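Local coordinates for protein N-acetylmuramoyl-L-alanine amidase (Mycolicibacterium smegmatis, PDB 7AGM) that probably hydrolyses the amide bond between N-acetylmuramic acid and L-alanine in peptidoglycan, as a zinc-dependent cell-wall amidase, at residues S42-A45 with P51-S54; L13-N18 with D58-V63. All coordinates share one frame; numbering follows the deposited sequence.

Interaction 1. Residues S42-A45 with P51-S54; sequences SGTA and PEHS. With ZN (zinc ion), chain C.
Pro51 meets Ala45 where the two backbones form a single beta bridge: Ala45 CB rests 3.9 Å from Pro51 CA, while Pro51 CB points away from 42-45. Pro51 is also the N-cap residue of the helix that follows. Glu52, the first residue of that helix, is gripped at both ends. Its N donates to Thr44 O at 2.8 Å, a nearly straight bond that arrives above the carbonyl plane, 35° out of it. The side chain then runs out fully extended, CG anti to the backbone N (chi1 -180°), which carries the carboxylate alongside Gly43 and Thr44 as far as the zinc ion. The two oxygens divide the work. OE2 binds zinc at 2.0 Å and also accepts a hydrogen bond from Ala108 N; OE1 accepts hydrogen bonds from Thr44 N, at 3.0 Å on its anti lone pair, and from a zinc-bound water. Held by backbone and metal together, the carboxylate should have little freedom to rotate, so Thr44 acts as a second-shell residue that orients a zinc ligand. The side chain of Thr44 crosses that of Glu52 at about a right angle, and its CG2 lies 3.5 Å from OE1. Gly43 CA passes 3.4 Å from the same oxygen. His53 joins through solvent: its N donates, at 3.0 Å, to a water that also lies within hydrogen-bonding distance of Ser42 O and Thr44 O. Ser54 turns to Asp81, which His53 ND1 also engages. The contact thus ties the loop after strand 36-38 to the first turn of helix 52-69, with the loop residues Met186 and Lys187, just beyond strand 178-185, packing against Thr44.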
loop_
_atom_site.group_PDB
_atom_site.type_symbol
_atom_site.label_atom_id
_atom_site.label_comp_id
_atom_site.label_asym_id
_atom_site.label_seq_id
_atom_site.Cartn_x
_atom_site.Cartn_y
_atom_site.Cartn_z
ATOM N N SER A 42 8.090 -9.348 -9.274
ATOM C CA SER A 42 9.231 -9.219 -8.374
ATOM C C SER A 42 9.239 -7.878 -7.648
ATOM O O SER A 42 9.709 -7.791 -6.508
ATOM C CB SER A 42 10.532 -9.403 -9.157
ATOM O OG SER A 42 10.596 -8.487 -10.234
ATOM N N GLY A 43 8.722 -6.835 -8.277
ATOM C CA GLY A 43 8.870 -5.493 -7.759
ATOM C C GLY A 43 10.068 -4.789 -8.370
ATOM O O GLY A 43 10.944 -5.399 -8.984
ATOM N N THR A 44 10.098 -3.471 -8.201
ATOM C CA THR A 44 11.177 -2.676 -8.762
ATOM C C THR A 44 12.335 -2.609 -7.768
ATOM O O THR A 44 12.369 -3.329 -6.768
ATOM C CB THR A 44 10.653 -1.321 -9.243
ATOM O OG1 THR A 44 11.673 -0.656 -10.007
ATOM C CG2 THR A 44 10.233 -0.443 -8.066
ATOM N N ALA A 45 13.312 -1.757 -8.058
ATOM C CA ALA A 45 14.481 -1.592 -7.209
ATOM C C ALA A 45 15.117 -0.254 -7.536
ATOM O O ALA A 45 14.862 0.336 -8.593
ATOM C CB ALA A 45 15.517 -2.708 -7.424
ATOM N N PRO A 51 15.862 -3.484 -3.199
ATOM C CA PRO A 51 14.593 -3.921 -3.798
ATOM C C PRO A 51 13.352 -3.381 -3.108
ATOM O O PRO A 51 13.296 -3.200 -1.887
ATOM C CB PRO A 51 14.652 -5.446 -3.644
ATOM C CG PRO A 51 15.473 -5.668 -2.415
ATOM C CD PRO A 51 16.458 -4.518 -2.329
ATOM N N GLU A 52 12.334 -3.134 -3.943
ATOM C CA GLU A 52 11.029 -2.716 -3.446
ATOM C C GLU A 52 10.530 -3.623 -2.327
ATOM O O GLU A 52 9.996 -3.140 -1.320
ATOM C CB GLU A 52 10.013 -2.691 -4.587
ATOM C CG GLU A 52 8.630 -2.258 -4.113
ATOM C CD GLU A 52 7.595 -2.268 -5.214
ATOM O OE1 GLU A 52 7.964 -2.545 -6.376
ATOM O OE2 GLU A 52 6.405 -2.010 -4.920
ATOM N N HIS A 53 10.710 -4.939 -2.469
ATOM C CA HIS A 53 10.129 -5.848 -1.486
ATOM C C HIS A 53 10.712 -5.637 -0.091
ATOM O O HIS A 53 10.008 -5.836 0.903
ATOM C CB HIS A 53 10.243 -7.305 -1.943
ATOM C CG HIS A 53 11.629 -7.875 -1.871
ATOM N ND1 HIS A 53 12.198 -8.315 -0.694
ATOM C CD2 HIS A 53 12.539 -8.123 -2.843
ATOM C CE1 HIS A 53 13.406 -8.790 -0.940
ATOM N NE2 HIS A 53 13.636 -8.690 -2.238
ATOM N N SER A 54 11.983 -5.224 0.006
ATOM C CA SER A 54 12.559 -4.952 1.321
ATOM C C SER A 54 12.091 -3.608 1.867
ATOM O O SER A 54 11.823 -3.482 3.073
ATOM C CB SER A 54 14.084 -5.014 1.260
ATOM O OG SER A 54 14.507 -6.318 0.890
HETATM ZN ZN ZN C . 4.880 -2.644 -6.137
HETATM O O HOH W 1 11.407 -5.983 -5.171
HETATM O O HOH W 2 5.736 -2.737 -8.101
HETATM O O HOH W 3 3.383 -3.120 -7.717
HETATM O O HOH W 4 4.891 -0.777 -7.043
#

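Interaction 2. Residues L13-N18 with D58-V63; sequences LDPGHN and DTTLRV. With ZN (zinc ion), chain C.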
loop_
_atom_site.group_PDB
_atom_site.type_symbol
_atom_site.label_atom_id
_atom_site.label_comp_id
_atom_site.label_asym_id
_atom_site.label_seq_id
_atom_site.Cartn_x
_atom_site.Cartn_y
_atom_site.Cartn_z
ATOM N N LEU A 13 -2.552 -5.076 6.624
ATOM C CA LEU A 13 -1.373 -4.454 6.030
ATOM C C LEU A 13 -0.764 -5.396 5.005
ATOM O O LEU A 13 -0.541 -6.577 5.294
ATOM C CB LEU A 13 -0.339 -4.126 7.111
ATOM C CG LEU A 13 -0.781 -3.087 8.143
ATOM C CD1 LEU A 13 0.212 -3.041 9.302
ATOM C CD2 LEU A 13 -0.940 -1.708 7.492
ATOM N N ASP A 14 -0.477 -4.868 3.816
ATOM C CA ASP A 14 0.052 -5.657 2.703
ATOM C C ASP A 14 1.341 -5.041 2.178
ATOM O O ASP A 14 1.318 -4.162 1.303
ATOM C CB ASP A 14 -0.986 -5.786 1.589
ATOM C CG ASP A 14 -0.412 -6.398 0.326
ATOM O OD1 ASP A 14 0.417 -7.326 0.440
ATOM O OD2 ASP A 14 -0.798 -5.950 -0.778
ATOM N N PRO A 15 2.494 -5.493 2.671
ATOM C CA PRO A 15 3.766 -5.052 2.073
ATOM C C PRO A 15 3.945 -5.706 0.711
ATOM O O PRO A 15 4.025 -6.934 0.599
ATOM C CB PRO A 15 4.822 -5.517 3.082
ATOM C CG PRO A 15 4.172 -6.628 3.856
ATOM C CD PRO A 15 2.671 -6.441 3.786
ATOM N N GLY A 16 3.971 -4.874 -0.328
ATOM C CA GLY A 16 3.932 -5.390 -1.686
ATOM C C GLY A 16 5.097 -6.318 -1.994
ATOM O O GLY A 16 6.216 -6.142 -1.495
ATOM N N HIS A 17 4.804 -7.334 -2.814
ATOM C CA HIS A 17 5.761 -8.255 -3.422
ATOM C C HIS A 17 6.278 -9.284 -2.427
ATOM O O HIS A 17 5.816 -9.315 -1.285
ATOM C CB HIS A 17 6.865 -7.495 -4.166
ATOM C CG HIS A 17 6.318 -6.454 -5.087
ATOM N ND1 HIS A 17 5.814 -6.756 -6.334
ATOM C CD2 HIS A 17 6.139 -5.122 -4.919
ATOM C CE1 HIS A 17 5.369 -5.650 -6.904
ATOM N NE2 HIS A 17 5.544 -4.647 -6.063
ATOM N N ASN A 18 7.199 -10.149 -2.861
ATOM C CA ASN A 18 7.733 -11.224 -2.035
ATOM C C ASN A 18 9.230 -11.036 -1.852
ATOM O O ASN A 18 9.907 -10.458 -2.707
ATOM C CB ASN A 18 7.581 -12.603 -2.696
ATOM C CG ASN A 18 6.182 -12.884 -3.194
ATOM O OD1 ASN A 18 5.188 -12.528 -2.561
ATOM N ND2 ASN A 18 6.101 -13.561 -4.334
ATOM N N ASP A 58 10.018 -3.508 5.506
ATOM C CA ASP A 58 10.464 -2.793 6.698
ATOM C C ASP A 58 9.544 -1.619 7.026
ATOM O O ASP A 58 9.219 -1.385 8.199
ATOM C CB ASP A 58 11.913 -2.346 6.542
ATOM C CG ASP A 58 12.466 -1.777 7.823
ATOM O OD1 ASP A 58 12.718 -2.573 8.748
ATOM O OD2 ASP A 58 12.625 -0.542 7.912
ATOM N N THR A 59 9.077 -0.897 6.004
ATOM C CA THR A 59 8.145 0.200 6.249
ATOM C C THR A 59 6.855 -0.313 6.878
ATOM O O THR A 59 6.326 0.298 7.818
ATOM C CB THR A 59 7.860 0.939 4.938
ATOM O OG1 THR A 59 9.093 1.429 4.400
ATOM C CG2 THR A 59 6.926 2.122 5.161
ATOM N N THR A 60 6.365 -1.467 6.412
ATOM C CA THR A 60 5.126 -2.011 6.960
ATOM C C THR A 60 5.307 -2.452 8.409
ATOM O O THR A 60 4.398 -2.271 9.230
ATOM C CB THR A 60 4.584 -3.143 6.080
ATOM O OG1 THR A 60 4.330 -2.650 4.751
ATOM C CG2 THR A 60 3.271 -3.677 6.655
ATOM N N LEU A 61 6.488 -2.993 8.757
ATOM C CA LEU A 61 6.746 -3.358 10.150
ATOM C C LEU A 61 6.673 -2.134 11.054
ATOM O O LEU A 61 6.178 -2.209 12.186
ATOM C CB LEU A 61 8.123 -4.014 10.269
ATOM C CG LEU A 61 8.262 -5.408 9.657
ATOM C CD1 LEU A 61 9.689 -5.922 9.826
ATOM C CD2 LEU A 61 7.261 -6.381 10.287
ATOM N N ARG A 62 7.186 -1.001 10.577
ATOM C CA ARG A 62 7.118 0.233 11.346
ATOM C C ARG A 62 5.682 0.715 11.480
ATOM O O ARG A 62 5.274 1.149 12.565
ATOM C CB ARG A 62 8.014 1.284 10.701
ATOM C CG ARG A 62 9.490 0.891 10.777
ATOM C CD ARG A 62 10.369 1.759 9.890
ATOM N NE ARG A 62 11.744 1.254 9.836
ATOM C CZ ARG A 62 12.704 1.588 10.691
ATOM N NH1 ARG A 62 12.459 2.441 11.677
ATOM N NH2 ARG A 62 13.916 1.067 10.555
ATOM N N VAL A 63 4.894 0.626 10.400
ATOM C CA VAL A 63 3.474 0.965 10.480
ATOM C C VAL A 63 2.776 0.079 11.506
ATOM O O VAL A 63 2.013 0.561 12.350
ATOM C CB VAL A 63 2.809 0.854 9.093
ATOM C CG1 VAL A 63 1.279 0.926 9.212
ATOM C CG2 VAL A 63 3.327 1.947 8.145
HETATM ZN ZN ZN C . 4.880 -2.644 -6.137
HETATM O O HOH W 2 5.736 -2.737 -8.101
HETATM O O HOH W 3 3.383 -3.120 -7.717
HETATM O O HOH W 4 4.891 -0.777 -7.043
#
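Leu13, Pro15, Thr60 and Val63, all buried, make this contact without a hydrogen bond between the segments. Strand 13-15 and helix 58-63 run nearly antiparallel, at 160°, with axes 8.3 Å apart at their closest. Thr60 is the central piece. Its OG1 lies against Pro15 CB at 3.4 Å, a polar atom pressed on an aliphatic ring, and its hydrogen-bonding partner is Thr56 O, one helical turn back. Its methyl CG2, anti to the backbone N because chi1 is -59°, swings the other way and fills the step between Leu13 CB, 3.7 Å off, and Pro15 CD. One threonine thereby serves two strand residues, its side chain crossing the proline at about a right angle and sliding past the leucine in the opposite direction. One turn further along the helix, Val63 CG1 meets Leu13 CD2 at 3.8 Å, extending the apolar layer. Met76 of strand 73-76 touches Leu13, Pro15 and Thr60 alike, closing this packed part from the neighbouring strand. The far side of the helix, where Asp58 and Arg62 are partly exposed, is polar and meets helix 198-219: Arg62 NE donates to Asp58 OD2 at 2.8 Å, in the plane of the guanidinium but above that of the carboxylate, and Arg201 makes a second salt bridge to the same oxygen. The loose end of the contact is 16-18, which does not touch 58-63. There His17 puts NE2 on the zinc ion at 2.1 Å, and three waters fill further positions around the metal. A helix laid on a mainly parallel sheet, with a metal-binding histidine just past a strand's C-terminal end, is the alpha/beta arrangement of the Amidase_3 family, whose zinc site His17 shares with Glu52 and His107.

In the fold
From the N terminus, strand 10-15 supplies the first half of interaction 2 and leads through Gly16 to His17 at the zinc ion. The chain then passes through the small hairpin of strands 28-30 and 36-38 and into the loop 42-45. Interaction 1 closes a short loop of five intervening residues onto the start of helix 52-69; the same helix, a few residues on, returns to the strand and closes the longer loop of interaction 2, which encloses the first contact entirely. The two meet at the metal, where His17 NE2 and Glu52 OE2 lie 3.0 Å apart. One helix thus links the central sheet, the surface loop and the zinc site.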